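Local coordinates for TLR1789 protein (Thermosynechococcus elongatus, PDB 2X8X), which belongs to the Omp85 outer-membrane family and probably works in protein insertion or transport at that membrane, using N-terminal POTRA domains such as those in this fragment, at residues A150-Q156 with G218-V224; F208-A214 with I227-R233; F52-A58 with T70-Y76; V23-T29 with D43-I47. All coordinates share one frame; numbering follows the deposited sequence.

Contact 1: A150-Q156 with G218-V224; sequences AEGVVEQ and GQNPRRV. Unlike the reference sequence in segment 218-224: N220 (reference Asp), R223 (reference Lys).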
# COMPACT_ATOMS: atom_id res chain seq x y z
N ALA A 150 2.13 7.67 -3.64
CA ALA A 150 3.23 8.41 -4.26
C ALA A 150 3.33 7.82 -5.63
O ALA A 150 3.78 6.69 -5.78
CB ALA A 150 4.48 8.18 -3.51
N GLU A 151 2.93 8.59 -6.63
CA GLU A 151 2.76 8.09 -7.96
C GLU A 151 4.07 8.15 -8.75
O GLU A 151 4.19 7.44 -9.74
CB GLU A 151 1.74 8.95 -8.66
CG GLU A 151 0.37 8.87 -7.95
CD GLU A 151 -0.74 9.27 -8.86
OE1 GLU A 151 -0.49 10.05 -9.81
OE2 GLU A 151 -1.85 8.79 -8.66
N GLY A 152 5.03 8.96 -8.31
CA GLY A 152 6.31 9.11 -9.04
C GLY A 152 6.33 10.39 -9.88
O GLY A 152 6.68 10.39 -11.05
N VAL A 153 5.87 11.49 -9.29
CA VAL A 153 5.88 12.83 -9.97
C VAL A 153 7.34 13.30 -10.21
O VAL A 153 8.23 13.17 -9.34
CB VAL A 153 5.05 13.91 -9.14
CG1 VAL A 153 5.08 15.34 -9.83
CG2 VAL A 153 3.61 13.47 -8.95
N VAL A 154 7.55 13.78 -11.45
CA VAL A 154 8.80 14.37 -11.91
C VAL A 154 8.83 15.85 -11.47
O VAL A 154 8.05 16.68 -11.94
CB VAL A 154 9.01 14.18 -13.44
CG1 VAL A 154 10.29 14.89 -13.87
CG2 VAL A 154 9.19 12.66 -13.78
N GLU A 155 9.68 16.12 -10.50
CA GLU A 155 9.92 17.46 -9.97
C GLU A 155 10.83 18.23 -10.97
O GLU A 155 10.48 19.31 -11.45
CB GLU A 155 10.57 17.32 -8.59
CG GLU A 155 10.19 18.41 -7.62
CD GLU A 155 10.88 18.23 -6.25
OE1 GLU A 155 10.19 17.71 -5.32
OE2 GLU A 155 12.09 18.61 -6.13
N GLN A 156 11.99 17.65 -11.34
CA GLN A 156 12.80 18.24 -12.40
C GLN A 156 13.43 17.22 -13.30
O GLN A 156 13.42 16.00 -13.05
CB GLN A 156 13.90 19.20 -11.89
CG GLN A 156 14.52 18.79 -10.57
CD GLN A 156 15.50 19.84 -10.02
OE1 GLN A 156 15.71 20.89 -10.62
NE2 GLN A 156 16.10 19.54 -8.88
N GLY A 218 13.39 13.72 -5.16
CA GLY A 218 13.18 15.19 -5.14
C GLY A 218 13.36 15.88 -3.76
O GLY A 218 13.67 15.27 -2.71
N GLN A 219 13.13 17.18 -3.77
CA GLN A 219 12.93 17.94 -2.50
C GLN A 219 11.76 17.42 -1.63
O GLN A 219 11.92 17.18 -0.40
CB GLN A 219 12.71 19.38 -2.90
CG GLN A 219 13.96 19.89 -3.54
CD GLN A 219 15.12 20.00 -2.50
OE1 GLN A 219 14.89 20.06 -1.26
NE2 GLN A 219 16.35 20.07 -3.00
N ASN A 220 10.59 17.27 -2.27
CA ASN A 220 9.59 16.30 -1.79
C ASN A 220 10.15 14.86 -2.09
O ASN A 220 10.23 14.46 -3.27
CB ASN A 220 8.29 16.55 -2.53
CG ASN A 220 7.20 15.58 -2.13
OD1 ASN A 220 6.02 15.81 -2.44
ND2 ASN A 220 7.57 14.52 -1.38
N PRO A 221 10.56 14.10 -1.05
CA PRO A 221 11.26 12.82 -1.22
C PRO A 221 10.37 11.70 -1.82
O PRO A 221 10.84 10.61 -2.09
CB PRO A 221 11.69 12.46 0.21
CG PRO A 221 10.66 13.12 1.08
CD PRO A 221 10.37 14.43 0.38
N ARG A 222 9.10 12.01 -2.04
CA ARG A 222 8.13 11.12 -2.65
C ARG A 222 8.11 11.36 -4.16
O ARG A 222 7.55 10.56 -4.94
CB ARG A 222 6.78 11.40 -1.97
CG ARG A 222 6.73 10.50 -0.78
CD ARG A 222 6.35 10.96 0.52
NE ARG A 222 4.97 10.70 0.75
CZ ARG A 222 4.32 10.53 1.91
NH1 ARG A 222 3.06 10.40 1.74
NH2 ARG A 222 4.80 10.52 3.18
N ARG A 223 8.78 12.44 -4.58
CA ARG A 223 8.90 12.79 -6.00
C ARG A 223 10.30 12.53 -6.55
O ARG A 223 11.22 12.18 -5.76
CB ARG A 223 8.52 14.24 -6.16
CG ARG A 223 7.08 14.43 -5.71
CD ARG A 223 6.59 15.78 -6.07
NE ARG A 223 5.14 15.73 -6.17
CZ ARG A 223 4.34 16.76 -6.42
NH1 ARG A 223 4.83 17.99 -6.59
NH2 ARG A 223 3.03 16.55 -6.50
N VAL A 224 10.49 12.69 -7.87
CA VAL A 224 11.85 12.40 -8.42
C VAL A 224 12.45 13.49 -9.25
O VAL A 224 11.75 14.27 -9.93
CB VAL A 224 11.93 11.08 -9.29
CG1 VAL A 224 11.96 9.89 -8.37
CG2 VAL A 224 10.79 11.04 -10.19
O HOH W 1 5.40 11.15 -6.39
O HOH W 2 7.66 19.10 -5.35
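E155 reaches across to the loop ahead of strand 224-232 and takes two backbone N-H groups on its carboxylate. OE2 of E155 accepts from Q219 N at 2.9 Å, on the syn side but 19° out of the carboxylate plane. OE1 of E155 accepts from N220 N at 3.1 Å with its syn lone pair. The side chain is extended beyond CG (chi2 -180°), which carries the carboxylate to these amides. They stand at the entry of a type I turn from N220 to R223. V224 N donates to V153 O at 2.7 Å, and V224 O accepts from E155 N at 2.8 Å. This parallel pairing starts the join of strand 154-161 to strand 224-232 in the sheet of the last POTRA domain. CG2 of V224 also rests on V153 O at 3.4 Å. V153 lies alongside R223 and points the same way. CB of V153 is 3.5 Å from R223 NE, and V153 CG1 sits over one guanidinium face, offset toward the rim. Both side chains touch Q88, while the E151 carboxylate takes the N-H groups of Q88, V89 and L90. A150 closes strand 144-150, so this is the junction with the middle domain. One water donates to E155 OE1 and accepts from R223 NH1 at a long 3.3 Å. With two amide donors, this water and a nearby arginine, the E155 carboxylate is probably kept ionised.

Contact 2: F208-A214 with I227-R233; sequences FEDVQVA and ILNIKER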
# COMPACT_ATOMS: atom_id res chain seq x y z
N PHE A 208 24.25 11.59 -29.77
CA PHE A 208 24.73 11.05 -28.49
C PHE A 208 25.25 9.63 -28.60
O PHE A 208 24.61 8.78 -29.21
CB PHE A 208 23.61 11.08 -27.40
CG PHE A 208 22.90 12.38 -27.37
CD1 PHE A 208 23.62 13.57 -27.08
CD2 PHE A 208 21.57 12.47 -27.76
CE1 PHE A 208 22.98 14.81 -27.08
CE2 PHE A 208 20.90 13.70 -27.77
CZ PHE A 208 21.58 14.86 -27.44
N GLU A 209 26.40 9.40 -27.97
CA GLU A 209 26.95 8.09 -27.92
C GLU A 209 26.22 7.22 -26.90
O GLU A 209 26.08 6.01 -27.07
CB GLU A 209 28.47 8.20 -27.65
CG GLU A 209 29.13 9.02 -28.76
CD GLU A 209 30.66 8.87 -28.80
OE1 GLU A 209 31.24 8.36 -27.81
OE2 GLU A 209 31.28 9.30 -29.82
N ASP A 210 25.72 7.85 -25.84
CA ASP A 210 25.04 7.09 -24.79
C ASP A 210 24.14 8.07 -24.11
O ASP A 210 24.43 9.27 -23.98
CB ASP A 210 26.09 6.54 -23.80
CG ASP A 210 25.49 5.55 -22.73
OD1 ASP A 210 24.52 4.81 -23.04
OD2 ASP A 210 26.02 5.51 -21.56
N VAL A 211 22.99 7.58 -23.72
CA VAL A 211 22.16 8.34 -22.78
C VAL A 211 21.73 7.37 -21.70
O VAL A 211 21.11 6.39 -22.04
CB VAL A 211 20.89 8.88 -23.49
CG1 VAL A 211 20.01 9.62 -22.45
CG2 VAL A 211 21.21 9.78 -24.67
N GLN A 212 22.01 7.62 -20.42
CA GLN A 212 21.51 6.76 -19.37
C GLN A 212 20.58 7.53 -18.43
O GLN A 212 20.83 8.67 -18.06
CB GLN A 212 22.66 6.13 -18.55
CG GLN A 212 23.51 5.04 -19.27
CD GLN A 212 22.71 3.76 -19.70
OE1 GLN A 212 21.83 3.27 -18.98
NE2 GLN A 212 23.05 3.22 -20.89
N VAL A 213 19.52 6.88 -17.99
CA VAL A 213 18.54 7.55 -17.12
C VAL A 213 18.84 7.15 -15.68
O VAL A 213 19.03 5.98 -15.42
CB VAL A 213 17.09 7.13 -17.47
CG1 VAL A 213 16.14 7.77 -16.51
CG2 VAL A 213 16.71 7.62 -18.86
N ALA A 214 18.88 8.10 -14.74
CA ALA A 214 19.02 7.73 -13.32
C ALA A 214 18.00 8.56 -12.56
O ALA A 214 17.69 9.67 -13.01
CB ALA A 214 20.42 8.04 -12.86
N ILE A 227 17.46 12.18 -14.03
CA ILE A 227 18.81 12.59 -14.46
C ILE A 227 19.03 11.89 -15.78
O ILE A 227 18.80 10.67 -15.86
CB ILE A 227 19.94 12.09 -13.52
CG1 ILE A 227 19.66 12.34 -12.01
CG2 ILE A 227 21.30 12.64 -13.95
CD1 ILE A 227 19.39 13.72 -11.62
N LEU A 228 19.44 12.65 -16.80
CA LEU A 228 19.93 12.06 -18.05
C LEU A 228 21.45 12.24 -18.07
O LEU A 228 21.95 13.35 -18.06
CB LEU A 228 19.31 12.77 -19.24
CG LEU A 228 17.81 12.70 -19.54
CD1 LEU A 228 17.56 13.19 -20.97
CD2 LEU A 228 17.28 11.26 -19.31
N ASN A 229 22.21 11.12 -18.10
CA ASN A 229 23.64 11.15 -18.14
C ASN A 229 23.97 10.94 -19.60
O ASN A 229 23.68 9.84 -20.16
CB ASN A 229 24.19 10.01 -17.29
CG ASN A 229 24.03 10.27 -15.78
OD1 ASN A 229 24.52 11.24 -15.31
ND2 ASN A 229 23.26 9.44 -15.09
N ILE A 230 24.57 11.96 -20.20
CA ILE A 230 24.66 12.02 -21.63
C ILE A 230 26.07 12.14 -22.07
O ILE A 230 26.75 13.02 -21.57
CB ILE A 230 23.89 13.27 -22.17
CG1 ILE A 230 22.39 13.19 -21.85
CG2 ILE A 230 24.07 13.40 -23.69
CD1 ILE A 230 21.68 14.55 -22.14
N LYS A 231 26.51 11.26 -22.99
CA LYS A 231 27.81 11.36 -23.64
C LYS A 231 27.59 11.71 -25.11
O LYS A 231 27.06 10.90 -25.85
CB LYS A 231 28.62 10.06 -23.47
CG LYS A 231 28.85 9.61 -22.00
CD LYS A 231 29.70 8.35 -21.79
CE LYS A 231 29.25 7.70 -20.44
NZ LYS A 231 30.19 6.78 -19.75
N GLU A 232 27.96 12.95 -25.49
CA GLU A 232 27.82 13.49 -26.85
C GLU A 232 28.94 12.96 -27.73
O GLU A 232 30.01 12.65 -27.22
CB GLU A 232 27.88 15.02 -26.85
CG GLU A 232 26.71 15.67 -26.10
CD GLU A 232 26.71 17.20 -26.21
OE1 GLU A 232 27.25 17.87 -25.31
OE2 GLU A 232 26.17 17.71 -27.21
N ARG A 233 28.69 12.82 -29.03
CA ARG A 233 29.73 12.36 -30.01
C ARG A 233 30.68 13.51 -30.16
O ARG A 233 30.21 14.63 -30.40
CB ARG A 233 29.14 12.19 -31.41
CG ARG A 233 28.32 11.02 -31.67
CD ARG A 233 27.48 11.25 -32.95
NE ARG A 233 28.28 11.45 -34.14
CZ ARG A 233 27.93 12.18 -35.20
NH1 ARG A 233 26.77 12.81 -35.28
NH2 ARG A 233 28.75 12.25 -36.22
O HOH W 3 25.93 8.15 -20.09
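The F208 ring has E232 at its edge: E232 CG lies in the ring plane, 3.9 Å from F208 CD1. I230 CG2 meets the ring at a slant, 3.4 Å from F208 CD1. T173 and I178 also touch this ring. E232 runs beside the phenyl group and sends its carboxylate on to R172 N and T173 N. The E209 carboxylate and R233 guanidinium planes are only 20° apart, yet their charged atoms do not meet. Their aliphatic parts do, with E209 CG 3.6 Å from R233 CG. The R233 guanidinium bonds instead to G206 O. The two segments form an antiparallel hairpin of the last POTRA domain, with a classic beta bulge at its start. E209 and D210 both face K231 there. E209 N donates to K231 O at 2.7 Å, while the bond from D210 N to the same oxygen is weak. Regular pairing follows through Q212-N229 and A214-I227. V211, V213, L228 and I230 share one face, toward helices 175-179 and 192-205. On it V213 CG2 touches L228 CD2 at 3.7 Å, the two side chains pointing the same way. On the other face chi1 of D210 (-173°) swings the carboxylate away from its own N, and D210 OD1 takes Q212 NE2 at 3.1 Å through its syn lone pair. A water donates to both D210 OD2 and N229 O.

Contact 3: F52-A58 with T70-Y76; sequences FFADVNA and TFVVRPY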
# COMPACT_ATOMS: atom_id res chain seq x y z
N PHE A 52 -10.92 -8.84 10.81
CA PHE A 52 -12.08 -7.98 11.11
C PHE A 52 -12.00 -7.16 12.40
O PHE A 52 -12.91 -6.37 12.69
CB PHE A 52 -13.38 -8.83 11.23
CG PHE A 52 -13.82 -9.48 9.96
CD1 PHE A 52 -14.46 -8.74 8.96
CD2 PHE A 52 -13.60 -10.86 9.76
CE1 PHE A 52 -14.87 -9.34 7.77
CE2 PHE A 52 -14.01 -11.50 8.56
CZ PHE A 52 -14.67 -10.74 7.58
N PHE A 53 -10.95 -7.33 13.21
CA PHE A 53 -11.01 -6.80 14.58
C PHE A 53 -9.88 -5.88 14.92
O PHE A 53 -8.72 -6.22 14.66
CB PHE A 53 -11.10 -7.96 15.62
CG PHE A 53 -12.24 -8.89 15.34
CD1 PHE A 53 -13.54 -8.56 15.72
CD2 PHE A 53 -12.03 -10.09 14.68
CE1 PHE A 53 -14.61 -9.41 15.43
CE2 PHE A 53 -13.09 -10.93 14.40
CZ PHE A 53 -14.37 -10.63 14.78
N ALA A 54 -10.21 -4.71 15.46
CA ALA A 54 -9.17 -3.79 15.92
C ALA A 54 -8.52 -4.27 17.22
O ALA A 54 -7.37 -3.87 17.53
CB ALA A 54 -9.76 -2.37 16.14
N ASP A 55 -9.24 -5.08 18.00
CA ASP A 55 -8.80 -5.39 19.32
C ASP A 55 -9.53 -6.66 19.74
O ASP A 55 -10.66 -6.89 19.34
CB ASP A 55 -9.12 -4.24 20.31
CG ASP A 55 -8.24 -4.30 21.56
OD1 ASP A 55 -7.52 -5.31 21.78
OD2 ASP A 55 -8.27 -3.33 22.35
N VAL A 56 -8.81 -7.54 20.43
CA VAL A 56 -9.33 -8.86 20.90
C VAL A 56 -8.74 -9.09 22.30
O VAL A 56 -7.48 -9.06 22.45
CB VAL A 56 -8.89 -10.02 19.97
CG1 VAL A 56 -9.58 -11.37 20.42
CG2 VAL A 56 -9.25 -9.72 18.47
N ASN A 57 -9.60 -9.35 23.30
CA ASN A 57 -9.17 -9.80 24.61
C ASN A 57 -9.98 -11.03 25.08
O ASN A 57 -11.19 -11.11 24.83
CB ASN A 57 -9.41 -8.71 25.66
CG ASN A 57 -8.48 -7.50 25.48
OD1 ASN A 57 -7.56 -7.33 26.28
ND2 ASN A 57 -8.74 -6.65 24.45
N ALA A 58 -9.31 -11.95 25.76
CA ALA A 58 -9.96 -13.13 26.38
C ALA A 58 -10.06 -12.86 27.90
O ALA A 58 -9.04 -12.53 28.54
CB ALA A 58 -9.14 -14.33 26.16
N THR A 70 -15.00 -15.09 28.32
CA THR A 70 -15.56 -14.06 27.49
C THR A 70 -14.46 -13.54 26.53
O THR A 70 -13.40 -13.03 26.96
CB THR A 70 -16.19 -12.87 28.34
OG1 THR A 70 -17.20 -13.39 29.24
CG2 THR A 70 -16.83 -11.84 27.43
N PHE A 71 -14.73 -13.69 25.23
CA PHE A 71 -13.90 -13.07 24.23
C PHE A 71 -14.40 -11.66 23.91
O PHE A 71 -15.44 -11.53 23.29
CB PHE A 71 -13.86 -13.97 23.00
CG PHE A 71 -12.98 -15.15 23.19
CD1 PHE A 71 -13.51 -16.42 23.43
CD2 PHE A 71 -11.57 -15.00 23.15
CE1 PHE A 71 -12.64 -17.53 23.61
CE2 PHE A 71 -10.71 -16.05 23.33
CZ PHE A 71 -11.25 -17.35 23.53
N VAL A 72 -13.70 -10.63 24.34
CA VAL A 72 -14.18 -9.26 24.01
C VAL A 72 -13.49 -8.77 22.73
O VAL A 72 -12.27 -8.69 22.69
CB VAL A 72 -13.93 -8.24 25.15
CG1 VAL A 72 -14.73 -6.93 24.88
CG2 VAL A 72 -14.36 -8.84 26.51
N VAL A 73 -14.30 -8.41 21.75
CA VAL A 73 -13.88 -8.14 20.42
C VAL A 73 -14.39 -6.74 20.07
O VAL A 73 -15.46 -6.36 20.55
CB VAL A 73 -14.53 -9.25 19.64
CG1 VAL A 73 -15.50 -8.84 18.59
CG2 VAL A 73 -13.55 -10.37 19.33
N ARG A 74 -13.59 -5.97 19.29
CA ARG A 74 -13.90 -4.59 18.88
C ARG A 74 -13.60 -4.62 17.36
O ARG A 74 -12.44 -4.66 16.96
CB ARG A 74 -12.98 -3.58 19.60
CG ARG A 74 -13.33 -2.13 19.30
CD ARG A 74 -12.42 -1.15 20.13
NE ARG A 74 -11.95 -0.36 19.03
CZ ARG A 74 -10.70 -0.12 18.66
NH1 ARG A 74 -9.65 -0.42 19.41
NH2 ARG A 74 -10.57 0.54 17.54
N PRO A 75 -14.64 -4.82 16.56
CA PRO A 75 -14.52 -4.91 15.15
C PRO A 75 -14.08 -3.55 14.56
O PRO A 75 -14.31 -2.47 15.20
CB PRO A 75 -15.94 -5.14 14.69
CG PRO A 75 -16.69 -5.67 16.02
CD PRO A 75 -16.01 -5.01 17.08
N TYR A 76 -13.50 -3.60 13.37
CA TYR A 76 -13.31 -2.36 12.62
C TYR A 76 -14.75 -1.90 12.27
O TYR A 76 -15.63 -2.72 12.31
CB TYR A 76 -12.49 -2.56 11.34
CG TYR A 76 -11.05 -2.99 11.62
CD1 TYR A 76 -10.14 -2.10 12.23
CD2 TYR A 76 -10.59 -4.24 11.26
CE1 TYR A 76 -8.82 -2.48 12.53
CE2 TYR A 76 -9.30 -4.61 11.53
CZ TYR A 76 -8.41 -3.72 12.19
OH TYR A 76 -7.09 -4.13 12.45
O HOH W 4 -11.31 -6.11 22.83
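Y76 lays its ring over the backbone of F53 and A54. A54 N stands 3.8 Å above the ring plane of Y76, over its centre, and F53 C lies over the same face nearer the rim. A54 CB touches Y76 CE1 at 3.7 Å. The same CB also lies over one face of the R74 guanidinium, 3.3 Å from R74 NH2. The arginine is extended as far as CD, then bends at chi3 (127°), which folds the flat group back over A54. The D55 carboxylate, of opposite charge, lies near the guanidinium but beyond salt-bridge range. The F53 ring is packed on both faces, by F52 CB on one and V73 CG2 on the other, each offset toward the rim. R74 O lies at its edge. V73 CG1 comes close as well, 3.3 Å from F53 CE1. These side chains belong to an antiparallel hairpin of the first POTRA domain, with a classic beta bulge where A54 and D55 both face R74. A54 N donates to R74 O at 2.7 Å, and the bond from D55 N to that oxygen is weak. Y76 N donates to F52 O at 2.9 Å, which fixes the backbone under the tyrosine ring. Further along, N57 and V72 form a hydrogen-bonded pair, and a water links N57 ND2 to V72 O. V56, A58, F71 and V73 share one face of the sheet. A58 CB meets the F71 ring at a slant, 3.7 Å from CE2. Helix 17-26 lies on F53 through L19 and V23, and strand 5-13 pairs with F71 and V73.

Contact 4: V23-T29 with D43-I47; sequences VYQVIST and DTNAI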
# COMPACT_ATOMS: atom_id res chain seq x y z
N VAL A 23 -16.16 -15.93 14.98
CA VAL A 23 -15.40 -16.03 16.21
C VAL A 23 -15.52 -17.44 16.80
O VAL A 23 -14.50 -18.06 17.15
CB VAL A 23 -15.85 -14.96 17.27
CG1 VAL A 23 -15.10 -15.11 18.62
CG2 VAL A 23 -15.63 -13.55 16.71
N TYR A 24 -16.74 -17.96 16.89
CA TYR A 24 -16.90 -19.32 17.41
C TYR A 24 -16.22 -20.35 16.54
O TYR A 24 -15.70 -21.32 17.05
CB TYR A 24 -18.36 -19.71 17.54
CG TYR A 24 -18.98 -19.18 18.80
CD1 TYR A 24 -18.51 -19.59 20.06
CD2 TYR A 24 -20.03 -18.27 18.74
CE1 TYR A 24 -19.08 -19.08 21.22
CE2 TYR A 24 -20.63 -17.78 19.90
CZ TYR A 24 -20.14 -18.18 21.13
OH TYR A 24 -20.69 -17.68 22.27
N GLN A 25 -16.25 -20.16 15.23
CA GLN A 25 -15.67 -21.06 14.24
C GLN A 25 -14.15 -21.12 14.41
O GLN A 25 -13.58 -22.15 14.26
CB GLN A 25 -16.06 -20.47 12.88
CG GLN A 25 -15.80 -21.20 11.55
CD GLN A 25 -16.73 -20.66 10.39
OE1 GLN A 25 -17.01 -19.45 10.31
NE2 GLN A 25 -17.21 -21.57 9.51
N VAL A 26 -13.48 -20.01 14.76
CA VAL A 26 -12.01 -19.97 14.69
C VAL A 26 -11.32 -20.29 16.03
O VAL A 26 -10.16 -20.62 16.06
CB VAL A 26 -11.48 -18.60 14.13
CG1 VAL A 26 -12.13 -18.24 12.80
CG2 VAL A 26 -11.75 -17.51 15.07
N ILE A 27 -12.03 -20.21 17.13
CA ILE A 27 -11.40 -20.51 18.44
C ILE A 27 -11.49 -22.01 18.71
O ILE A 27 -12.31 -22.71 18.10
CB ILE A 27 -12.07 -19.73 19.61
CG1 ILE A 27 -13.49 -20.26 19.84
CG2 ILE A 27 -11.90 -18.16 19.36
CD1 ILE A 27 -14.43 -19.43 20.74
N SER A 28 -10.64 -22.52 19.59
CA SER A 28 -10.75 -23.92 19.91
C SER A 28 -11.42 -24.10 21.26
O SER A 28 -11.83 -25.20 21.58
CB SER A 28 -9.38 -24.61 19.85
OG SER A 28 -8.49 -23.96 20.77
N THR A 29 -11.49 -23.05 22.08
CA THR A 29 -12.06 -23.16 23.42
C THR A 29 -13.59 -23.26 23.33
O THR A 29 -14.27 -22.40 22.72
CB THR A 29 -11.59 -22.01 24.37
OG1 THR A 29 -10.14 -21.93 24.36
CG2 THR A 29 -12.05 -22.32 25.79
N ASP A 43 -6.12 -18.55 20.82
CA ASP A 43 -7.50 -18.18 20.36
C ASP A 43 -7.67 -16.68 20.01
O ASP A 43 -8.31 -16.34 19.01
CB ASP A 43 -8.62 -18.58 21.36
CG ASP A 43 -8.86 -20.12 21.43
OD1 ASP A 43 -8.56 -20.90 20.46
OD2 ASP A 43 -9.38 -20.55 22.48
N THR A 44 -7.10 -15.80 20.83
CA THR A 44 -7.19 -14.37 20.49
C THR A 44 -6.34 -14.06 19.22
O THR A 44 -6.73 -13.23 18.39
CB THR A 44 -6.75 -13.37 21.64
OG1 THR A 44 -5.32 -13.37 21.79
CG2 THR A 44 -7.46 -13.61 22.97
N ASN A 45 -5.19 -14.73 19.10
CA ASN A 45 -4.42 -14.62 17.83
C ASN A 45 -5.24 -15.05 16.62
O ASN A 45 -5.27 -14.38 15.60
CB ASN A 45 -3.20 -15.51 17.83
CG ASN A 45 -2.18 -15.13 18.83
OD1 ASN A 45 -1.28 -15.94 19.13
ND2 ASN A 45 -2.24 -13.92 19.34
N ALA A 46 -5.90 -16.20 16.70
CA ALA A 46 -6.76 -16.68 15.57
C ALA A 46 -7.89 -15.76 15.21
O ALA A 46 -8.20 -15.58 14.03
CB ALA A 46 -7.31 -18.11 15.86
N ILE A 47 -8.53 -15.19 16.21
CA ILE A 47 -9.57 -14.22 15.95
C ILE A 47 -9.01 -12.96 15.33
O ILE A 47 -9.58 -12.37 14.37
CB ILE A 47 -10.28 -13.84 17.28
CG1 ILE A 47 -10.99 -15.07 17.88
CG2 ILE A 47 -11.27 -12.75 17.01
CD1 ILE A 47 -11.40 -14.89 19.38
O HOH W 5 -7.72 -21.32 17.82
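The two helices of the first POTRA domain meet here, where D43 of helix 37-48 takes hold of the chain just after helix 17-26. S28 and T29 both donate to its carboxylate. S28 N donates to D43 OD1 at 2.8 Å, from 46° above the carboxylate plane. S28 OG donates to the same D43 OD1 at 3.1 Å, using its syn lone pair. On the other oxygen, T29 N donates to D43 OD2 at a long 3.3 Å, on the syn side but well out of the plane. T29 OG1 also donates to D43 OD2; this bond is modelled very short, so its exact length is doubtful. T29 and D43 cross at about a right angle. A water donates to D43 OD1 and to V26 O, the carbonyl of the last helical residue. So many donors probably keep this buried aspartate ionised, and they tie S28 and T29 to the second helix. Beside this polar grip lies an apolar patch around I47. CD1 of I47 presses on I27 CG2 at 3.3 Å, tighter than usual for two carbons. I47 CD1 also meets V23 CG1 at 3.8 Å. V26 crosses I47 at about a right angle, with V26 CG2 3.8 Å from I47 CG1. The torsion of I27 (chi1 68°) turns CG2, not CG1, of I27 toward I47. A46 adds its CB against V26 O. Strand 66-75 lies against this patch, with F71 touching I27, D43 and I47. F53 of strand 53-63 touches V23 and I47, and strand 5-13 meets V23, I27 and T29.

Contacts 3 and 4 belong to the first POTRA domain, with centres 11 Å apart. They touch directly: F71 CZ lies 3.6 Å from D43 CB, and V56 CG1 is 3.7 Å from T44 CB. Contact 4 joins the helices, and contact 3 is the hairpin they pack on. Contacts 1 and 2 share the sheet of the last POTRA domain, their centres 21 Å apart and their segments adjoining in sequence. Contact 1 lies at the junction with the middle domain and contact 2 further out. The pairs are far apart, on opposite sides of the chain's centre: about 40 Å between the centres of contacts 1 and 3, and 60 Å for contacts 2 and 4.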